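PDB 5T99: glycoside Hydrolase from Bacteroides uniformis, which probably hydrolyses beta-galactosidic bonds in agarose-derived sugars, as a family 2 enzyme that binds the sugar mimic d-galacto-isofagomine. Local coordinates for residues Val24-Ser29 / Asp282-Asp287; Asp100-Ile105 / Asp177-Ile182. All blocks are in the same frame, centred on the assembly; numbering follows the deposited sequence.

Contact 1. Residues Val24-Ser29 / Asp282-Asp287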
ATOM      1  N   VAL A  24     -25.565  -9.647  17.261  1.00 60.62           N
ATOM      2  CA  VAL A  24     -24.327  -9.040  17.830  1.00 62.31           C
ATOM      3  C   VAL A  24     -23.063  -9.159  16.934  1.00 63.45           C
ATOM      4  O   VAL A  24     -22.117  -8.375  17.090  1.00 61.83           O
ATOM      5  CB  VAL A  24     -24.021  -9.561  19.271  1.00 62.70           C
ATOM      6  CG1 VAL A  24     -25.185  -9.247  20.207  1.00 62.28           C
ATOM      7  CG2 VAL A  24     -23.689 -11.056  19.309  1.00 61.84           C
ATOM      8  N   THR A  25     -23.065 -10.118  16.001  1.00 63.34           N
ATOM      9  CA  THR A  25     -21.896 -10.447  15.163  1.00 61.31           C
ATOM     10  C   THR A  25     -21.899  -9.684  13.820  1.00 60.95           C
ATOM     11  O   THR A  25     -22.842  -9.811  13.022  1.00 59.90           O
ATOM     12  CB  THR A  25     -21.829 -11.975  14.914  1.00 58.59           C
ATOM     13  OG1 THR A  25     -21.765 -12.656  16.176  1.00 54.95           O
ATOM     14  CG2 THR A  25     -20.617 -12.359  14.081  1.00 57.43           C
ATOM     15  N   ASP A  26     -20.832  -8.905  13.592  1.00 58.67           N
ATOM     16  CA  ASP A  26     -20.639  -8.103  12.376  1.00 54.62           C
ATOM     17  C   ASP A  26     -19.540  -8.698  11.465  1.00 52.19           C
ATOM     18  O   ASP A  26     -18.496  -8.070  11.207  1.00 51.09           O
ATOM     19  CB  ASP A  26     -20.317  -6.643  12.757  1.00 54.00           C
ATOM     20  CG  ASP A  26     -20.206  -5.714  11.535  1.00 53.99           C
ATOM     21  OD1 ASP A  26     -20.880  -5.960  10.505  1.00 54.69           O
ATOM     22  OD2 ASP A  26     -19.434  -4.730  11.608  1.00 51.29           O
ATOM     23  N   GLY A  27     -19.789  -9.917  10.986  1.00 48.68           N
ATOM     24  CA  GLY A  27     -18.939 -10.558   9.974  1.00 44.73           C
ATOM     25  C   GLY A  27     -17.649 -11.159  10.506  1.00 40.86           C
ATOM     26  O   GLY A  27     -16.748 -10.427  10.918  1.00 40.70           O
ATOM     27  N   ILE A  28     -17.554 -12.490  10.480  1.00 37.33           N
ATOM     28  CA  ILE A  28     -16.354 -13.204  10.961  1.00 34.07           C
ATOM     29  C   ILE A  28     -15.563 -13.812   9.818  1.00 29.83           C
ATOM     30  O   ILE A  28     -16.089 -14.031   8.730  1.00 28.82           O
ATOM     31  CB  ILE A  28     -16.689 -14.302  12.004  1.00 35.69           C
ATOM     32  CG1 ILE A  28     -17.448 -15.489  11.372  1.00 36.74           C
ATOM     33  CG2 ILE A  28     -17.489 -13.693  13.153  1.00 35.73           C
ATOM     34  CD1 ILE A  28     -17.670 -16.645  12.322  1.00 37.55           C
ATOM     35  N   SER A  29     -14.303 -14.106  10.099  1.00 27.99           N
ATOM     36  CA  SER A  29     -13.384 -14.649   9.111  1.00 27.09           C
ATOM     37  C   SER A  29     -13.809 -16.032   8.634  1.00 26.30           C
ATOM     38  O   SER A  29     -14.092 -16.908   9.444  1.00 26.99           O
ATOM     39  CB  SER A  29     -11.971 -14.740   9.681  1.00 27.06           C
ATOM     40  OG  SER A  29     -11.091 -15.357   8.749  1.00 27.60           O
ATOM     41  N   ASP A 282     -29.504  -6.413  14.564  1.00 20.25           N
ATOM     42  CA  ASP A 282     -28.205  -6.298  13.905  1.00 19.14           C
ATOM     43  C   ASP A 282     -27.286  -5.297  14.596  1.00 18.70           C
ATOM     44  O   ASP A 282     -27.754  -4.343  15.228  1.00 17.75           O
ATOM     45  CB  ASP A 282     -28.405  -5.880  12.445  1.00 19.27           C
ATOM     46  CG  ASP A 282     -27.165  -6.093  11.598  1.00 19.16           C
ATOM     47  OD1 ASP A 282     -26.298  -6.919  11.974  1.00 19.59           O
ATOM     48  OD2 ASP A 282     -27.058  -5.419  10.559  1.00 18.62           O
ATOM     49  N   THR A 283     -25.984  -5.551  14.479  1.00 18.52           N
ATOM     50  CA  THR A 283     -24.944  -4.681  15.009  1.00 18.71           C
ATOM     51  C   THR A 283     -23.918  -4.536  13.913  1.00 19.37           C
ATOM     52  O   THR A 283     -23.497  -5.531  13.338  1.00 19.93           O
ATOM     53  CB  THR A 283     -24.271  -5.271  16.262  1.00 18.63           C
ATOM     54  OG1 THR A 283     -25.241  -5.449  17.304  1.00 18.83           O
ATOM     55  CG2 THR A 283     -23.168  -4.348  16.778  1.00 18.95           C
ATOM     56  N   TYR A 284     -23.502  -3.299  13.643  1.00 20.00           N
ATOM     57  CA  TYR A 284     -22.647  -2.984  12.498  1.00 19.65           C
ATOM     58  C   TYR A 284     -21.670  -1.883  12.884  1.00 19.59           C
ATOM     59  O   TYR A 284     -22.086  -0.796  13.297  1.00 19.22           O
ATOM     60  CB  TYR A 284     -23.523  -2.516  11.341  1.00 20.62           C
ATOM     61  CG  TYR A 284     -22.841  -2.335  10.000  1.00 21.21           C
ATOM     62  CD1 TYR A 284     -22.844  -3.363   9.046  1.00 21.71           C
ATOM     63  CD2 TYR A 284     -22.232  -1.133   9.662  1.00 21.40           C
ATOM     64  CE1 TYR A 284     -22.256  -3.194   7.799  1.00 21.98           C
ATOM     65  CE2 TYR A 284     -21.639  -0.955   8.419  1.00 22.34           C
ATOM     66  CZ  TYR A 284     -21.655  -1.988   7.490  1.00 22.44           C
ATOM     67  OH  TYR A 284     -21.063  -1.816   6.259  1.00 23.61           O
ATOM     68  N   PHE A 285     -20.381  -2.171  12.737  1.00 19.19           N
ATOM     69  CA  PHE A 285     -19.321  -1.267  13.134  1.00 19.08           C
ATOM     70  C   PHE A 285     -18.727  -0.535  11.923  1.00 18.46           C
ATOM     71  O   PHE A 285     -18.621  -1.109  10.835  1.00 17.34           O
ATOM     72  CB  PHE A 285     -18.234  -2.041  13.876  1.00 19.68           C
ATOM     73  CG  PHE A 285     -18.655  -2.523  15.238  1.00 20.21           C
ATOM     74  CD1 PHE A 285     -18.533  -1.688  16.363  1.00 20.66           C
ATOM     75  CD2 PHE A 285     -19.158  -3.809  15.413  1.00 20.58           C
ATOM     76  CE1 PHE A 285     -18.900  -2.126  17.626  1.00 20.48           C
ATOM     77  CE2 PHE A 285     -19.531  -4.255  16.679  1.00 20.89           C
ATOM     78  CZ  PHE A 285     -19.408  -3.411  17.785  1.00 20.88           C
ATOM     79  N   THR A 286     -18.366   0.734  12.131  1.00 17.95           N
ATOM     80  CA  THR A 286     -17.681   1.555  11.130  1.00 18.05           C
ATOM     81  C   THR A 286     -16.588   2.385  11.827  1.00 18.31           C
ATOM     82  O   THR A 286     -16.856   3.094  12.798  1.00 17.73           O
ATOM     83  CB  THR A 286     -18.644   2.529  10.407  1.00 18.06           C
ATOM     84  OG1 THR A 286     -19.753   1.820   9.838  1.00 17.43           O
ATOM     85  CG2 THR A 286     -17.913   3.295   9.289  1.00 18.00           C
ATOM     86  N   ASP A 287     -15.360   2.302  11.329  1.00 18.61           N
ATOM     87  CA  ASP A 287     -14.287   3.148  11.837  1.00 18.51           C
ATOM     88  C   ASP A 287     -14.325   4.447  11.066  1.00 17.78           C
ATOM     89  O   ASP A 287     -14.612   4.443   9.860  1.00 18.08           O
ATOM     90  CB  ASP A 287     -12.936   2.462  11.689  1.00 19.63           C
ATOM     91  CG  ASP A 287     -12.745   1.330  12.687  1.00 20.73           C
ATOM     92  OD1 ASP A 287     -13.145   1.473  13.866  1.00 22.22           O
ATOM     93  OD2 ASP A 287     -12.178   0.296  12.301  1.00 21.65           O
TER
HETATM   94  O   HOH W   1     -19.252  -3.427   9.262  1.00 31.44           O
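Val24 CA lies 5.2 Å from Thr283 CA and Asp26 CA 5.5 Å from Tyr284 CA, yet the loop runs beside strand 279-288 without forming a beta bridge. The one direct hydrogen bond between the two segments is accepted by a side chain. Asp26 CG stands anti to the backbone N (chi1 -176°), which carries the carboxylate across to the strand, where OD2 accepts Phe285 N at 3.0 Å. The N-H points almost straight at OD2 (173°) but arrives from above the carboxylate plane. Water 1 donates to the same OD2 and to Phe285 O, so one carboxylate oxygen is joined to the Phe285 amide directly and to its carbonyl through the water. That water sits over the centre of the Tyr284 ring, 3.2 Å above its plane. OD2 lies at the edge of the Phe285 ring, while OD1 approaches Tyr284 CD1 obliquely at 3.6 Å, and Asp26 CB rests on Thr283 O at 3.4 Å. Val24 CA meets Thr283 OG1 at 3.7 Å; that hydroxyl is hydrogen-bonded to Ser23 O. The contact ties the N-terminal segment, whose strand 28-29 edges the sheet of strands 172-177 and 102-107, to an outer strand of the following domain, probably the immunoglobulin-like domain usual in family 2. With two donors gripping OD2, the carboxylate takes the part of a neighbouring strand for one edge amide and probably keeps its negative charge.

Contact 2. Residues Asp100-Ile105 / Asp177-Ile182. With EDO (1,2-ethanediol), chain M.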
ATOM      1  N   ASP A 100     -32.698 -20.064   9.173  1.00 33.66           N
ATOM      2  CA  ASP A 100     -33.581 -18.899   8.919  1.00 34.25           C
ATOM      3  C   ASP A 100     -32.893 -17.521   8.940  1.00 32.98           C
ATOM      4  O   ASP A 100     -33.572 -16.489   8.960  1.00 31.26           O
ATOM      5  CB  ASP A 100     -34.811 -18.913   9.857  1.00 35.21           C
ATOM      6  CG  ASP A 100     -35.724 -20.120   9.613  1.00 35.69           C
ATOM      7  OD1 ASP A 100     -36.134 -20.323   8.444  1.00 34.16           O
ATOM      8  OD2 ASP A 100     -36.033 -20.848  10.586  1.00 34.31           O
ATOM      9  N   LYS A 101     -31.556 -17.523   8.891  1.00 31.65           N
ATOM     10  CA  LYS A 101     -30.745 -16.317   8.824  1.00 31.17           C
ATOM     11  C   LYS A 101     -30.422 -16.001   7.381  1.00 28.98           C
ATOM     12  O   LYS A 101     -30.465 -16.880   6.520  1.00 27.59           O
ATOM     13  CB  LYS A 101     -29.431 -16.510   9.591  1.00 32.95           C
ATOM     14  CG  LYS A 101     -29.442 -16.175  11.079  1.00 35.61           C
ATOM     15  CD  LYS A 101     -30.804 -16.277  11.748  1.00 37.17           C
ATOM     16  CE  LYS A 101     -30.685 -16.202  13.257  1.00 38.96           C
ATOM     17  NZ  LYS A 101     -32.041 -16.028  13.845  1.00 41.47           N
ATOM     18  N   ILE A 102     -30.089 -14.737   7.128  1.00 27.94           N
ATOM     19  CA  ILE A 102     -29.501 -14.329   5.853  1.00 27.50           C
ATOM     20  C   ILE A 102     -28.015 -14.620   5.972  1.00 25.82           C
ATOM     21  O   ILE A 102     -27.383 -14.237   6.948  1.00 24.89           O
ATOM     22  CB  ILE A 102     -29.707 -12.836   5.543  1.00 28.02           C
ATOM     23  CG1 ILE A 102     -31.194 -12.437   5.629  1.00 28.69           C
ATOM     24  CG2 ILE A 102     -29.127 -12.490   4.176  1.00 28.33           C
ATOM     25  CD1 ILE A 102     -32.117 -13.141   4.659  1.00 28.78           C
ATOM     26  N   VAL A 103     -27.470 -15.317   4.984  1.00 25.94           N
ATOM     27  CA  VAL A 103     -26.078 -15.753   5.020  1.00 25.81           C
ATOM     28  C   VAL A 103     -25.412 -15.303   3.732  1.00 24.77           C
ATOM     29  O   VAL A 103     -25.921 -15.581   2.656  1.00 25.25           O
ATOM     30  CB  VAL A 103     -25.972 -17.280   5.172  1.00 26.51           C
ATOM     31  CG1 VAL A 103     -24.505 -17.714   5.265  1.00 26.95           C
ATOM     32  CG2 VAL A 103     -26.752 -17.733   6.405  1.00 26.91           C
ATOM     33  N   ARG A 104     -24.301 -14.577   3.860  1.00 24.27           N
ATOM     34  CA  ARG A 104     -23.536 -14.056   2.720  1.00 23.48           C
ATOM     35  C   ARG A 104     -22.048 -14.322   2.933  1.00 22.72           C
ATOM     36  O   ARG A 104     -21.590 -14.402   4.078  1.00 21.76           O
ATOM     37  CB  ARG A 104     -23.758 -12.555   2.569  1.00 23.64           C
ATOM     38  CG  ARG A 104     -25.207 -12.135   2.314  1.00 24.27           C
ATOM     39  CD  ARG A 104     -25.385 -10.632   2.520  1.00 24.92           C
ATOM     40  NE  ARG A 104     -25.336 -10.251   3.943  1.00 25.08           N
ATOM     41  CZ  ARG A 104     -24.882  -9.090   4.442  1.00 24.81           C
ATOM     42  NH1 ARG A 104     -24.391  -8.128   3.656  1.00 24.59           N
ATOM     43  NH2 ARG A 104     -24.907  -8.892   5.768  1.00 24.48           N
ATOM     44  N   ILE A 105     -21.309 -14.478   1.834  1.00 21.78           N
ATOM     45  CA  ILE A 105     -19.863 -14.595   1.886  1.00 21.87           C
ATOM     46  C   ILE A 105     -19.274 -13.413   1.127  1.00 22.00           C
ATOM     47  O   ILE A 105     -19.562 -13.219  -0.058  1.00 21.63           O
ATOM     48  CB  ILE A 105     -19.323 -15.905   1.276  1.00 21.94           C
ATOM     49  CG1 ILE A 105     -20.090 -17.124   1.793  1.00 22.05           C
ATOM     50  CG2 ILE A 105     -17.831 -16.058   1.567  1.00 21.92           C
ATOM     51  CD1 ILE A 105     -19.974 -17.374   3.273  1.00 22.17           C
ATOM     52  N   ASP A 177     -26.864 -12.800   9.329  1.00 27.24           N
ATOM     53  CA  ASP A 177     -27.757 -11.752   9.810  1.00 27.14           C
ATOM     54  C   ASP A 177     -29.184 -12.253  10.041  1.00 25.88           C
ATOM     55  O   ASP A 177     -29.599 -13.245   9.449  1.00 26.19           O
ATOM     56  CB  ASP A 177     -27.772 -10.593   8.811  1.00 28.24           C
ATOM     57  CG  ASP A 177     -26.506  -9.764   8.865  1.00 29.59           C
ATOM     58  OD1 ASP A 177     -26.515  -8.718   9.533  1.00 29.35           O
ATOM     59  OD2 ASP A 177     -25.496 -10.167   8.253  1.00 31.87           O
ATOM     60  N   ASN A 178     -29.922 -11.556  10.909  1.00 24.09           N
ATOM     61  CA  ASN A 178     -31.381 -11.681  10.976  1.00 23.65           C
ATOM     62  C   ASN A 178     -31.965 -10.985   9.757  1.00 23.61           C
ATOM     63  O   ASN A 178     -31.245 -10.312   9.024  1.00 23.91           O
ATOM     64  CB  ASN A 178     -31.934 -11.068  12.264  1.00 23.08           C
ATOM     65  CG  ASN A 178     -31.414 -11.766  13.505  1.00 22.77           C
ATOM     66  OD1 ASN A 178     -31.617 -12.968  13.679  1.00 22.28           O
ATOM     67  ND2 ASN A 178     -30.712 -11.034  14.356  1.00 22.39           N
ATOM     68  N   LYS A 179     -33.266 -11.143   9.538  1.00 23.73           N
ATOM     69  CA  LYS A 179     -33.892 -10.663   8.304  1.00 23.84           C
ATOM     70  C   LYS A 179     -34.135  -9.133   8.223  1.00 23.49           C
ATOM     71  O   LYS A 179     -34.553  -8.628   7.160  1.00 22.90           O
ATOM     72  CB  LYS A 179     -35.168 -11.448   8.033  1.00 25.07           C
ATOM     73  CG  LYS A 179     -34.877 -12.895   7.673  1.00 26.66           C
ATOM     74  CD  LYS A 179     -36.148 -13.671   7.375  1.00 27.73           C
ATOM     75  CE  LYS A 179     -35.855 -15.151   7.178  1.00 28.60           C
ATOM     76  NZ  LYS A 179     -36.950 -15.836   6.436  1.00 29.05           N
ATOM     77  N   VAL A 180     -33.878  -8.410   9.319  1.00 21.67           N
ATOM     78  CA  VAL A 180     -33.751  -6.958   9.289  1.00 20.67           C
ATOM     79  C   VAL A 180     -32.306  -6.605   9.636  1.00 19.67           C
ATOM     80  O   VAL A 180     -31.845  -6.853  10.752  1.00 18.57           O
ATOM     81  CB  VAL A 180     -34.723  -6.272  10.268  1.00 21.08           C
ATOM     82  CG1 VAL A 180     -34.699  -4.760  10.074  1.00 20.89           C
ATOM     83  CG2 VAL A 180     -36.142  -6.802  10.077  1.00 21.53           C
ATOM     84  N   TYR A 181     -31.595  -6.016   8.681  1.00 19.25           N
ATOM     85  CA  TYR A 181     -30.153  -5.796   8.833  1.00 19.26           C
ATOM     86  C   TYR A 181     -29.600  -4.738   7.884  1.00 18.68           C
ATOM     87  O   TYR A 181     -30.224  -4.375   6.871  1.00 17.97           O
ATOM     88  CB  TYR A 181     -29.381  -7.104   8.579  1.00 19.61           C
ATOM     89  CG  TYR A 181     -29.467  -7.556   7.129  1.00 20.36           C
ATOM     90  CD1 TYR A 181     -28.404  -7.363   6.247  1.00 20.49           C
ATOM     91  CD2 TYR A 181     -30.633  -8.136   6.629  1.00 20.89           C
ATOM     92  CE1 TYR A 181     -28.494  -7.757   4.920  1.00 20.71           C
ATOM     93  CE2 TYR A 181     -30.738  -8.526   5.296  1.00 20.76           C
ATOM     94  CZ  TYR A 181     -29.672  -8.340   4.448  1.00 20.82           C
ATOM     95  OH  TYR A 181     -29.795  -8.733   3.135  1.00 20.65           O
ATOM     96  N   ILE A 182     -28.386  -4.305   8.215  1.00 18.25           N
ATOM     97  CA  ILE A 182     -27.601  -3.384   7.394  1.00 18.29           C
ATOM     98  C   ILE A 182     -26.814  -4.190   6.339  1.00 18.53           C
ATOM     99  O   ILE A 182     -25.951  -4.979   6.711  1.00 18.12           O
ATOM    100  CB  ILE A 182     -26.649  -2.556   8.295  1.00 17.63           C
ATOM    101  CG1 ILE A 182     -27.471  -1.665   9.237  1.00 17.39           C
ATOM    102  CG2 ILE A 182     -25.690  -1.712   7.470  1.00 17.26           C
ATOM    103  CD1 ILE A 182     -26.710  -1.211  10.463  1.00 17.57           C
TER
HETATM  104  C1  EDO M 911     -30.871 -21.362   6.171  1.00 29.82           C
HETATM  105  O1  EDO M 911     -31.995 -21.774   6.961  1.00 28.92           O
HETATM  106  C2  EDO M 911     -31.204 -20.205   5.234  1.00 30.28           C
HETATM  107  O2  EDO M 911     -31.973 -19.177   5.879  1.00 31.44           O
HETATM  108  O   HOH W   2     -25.918 -11.770   6.164  1.00 16.01           O
HETATM  109  O   HOH W   3     -23.674  -6.246   6.139  1.00 26.86           O
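Ile102 and Asp177 form an antiparallel hydrogen-bonded pair, Ile102 N giving to Asp177 O and Asp177 N to Ile102 O, the second bond nearly straight (175°). Beside it the Lys101 side chain climbs along the partner segment. Its CB lies 3.3 Å from Asp177 O, CG passes the same carbonyl, and an unusual bend at chi2 (25°) turns CD and CE toward Asn178 OD1. NZ ends 3.1 Å from Asn178 OD1, giving its hydrogen bond nearly along the C=O axis, while Asn178 ND2 is held by Thr281 O. With an alanine here, Asn178 OD1 would probably lose its charged donor, leaving the amide less firmly fixed in its rotation. The pairing joins strand 102-107 to the end of strand 172-177 in the sugar-binding domain's sheet, consistent with the jelly-roll beta-sandwich usual for this domain in family 2, just where the chain crosses into strand 180-194 of the following domain. On the side of Ile102 and Asp177, Arg104 NH2 makes a salt bridge to Asp177 OD2 at 2.9 Å; the acceptor lies in the guanidinium plane, but the carboxylate is met from above its own. One guanidinium face receives Tyr181 CE1, with the two planes 46° apart. Ile102 CG1 packs on Tyr181 CE2 at 4.0 Å. Water 2 links Arg104 NE to Asp177 OD2, water 3 links NH2 to Ile182 O, and Glu134 takes NH1 in a second salt bridge. At the outer end, 1,2-ethanediol, probably from the crystallisation liquor, accepts Asp100 N and donates to Lys101 O.

How the contacts relate
Both contacts concern the junction between the sugar-binding domain and the domain after it, their centres about 12 Å apart. Strands 28-29 (contact 1) and 102-107 (contact 2) flank strand 172-177 in one antiparallel sheet. Contact 1 is a surface meeting of a loop with an outer strand; contact 2 is partly buried and combines true strand pairing with a salt bridge and apolar cover. One relies on a carboxylate that accepts a backbone amide and a water, the other on a carboxylate matched by a guanidinium. They touch through Asp282, whose OD2 probably accepts Ile182 N, and through Tyr284 CB packed on Ile182 CD1. Asp282 OD1 comes within 3.0 Å of Asp177 OD1, a closeness that may favour a shared proton.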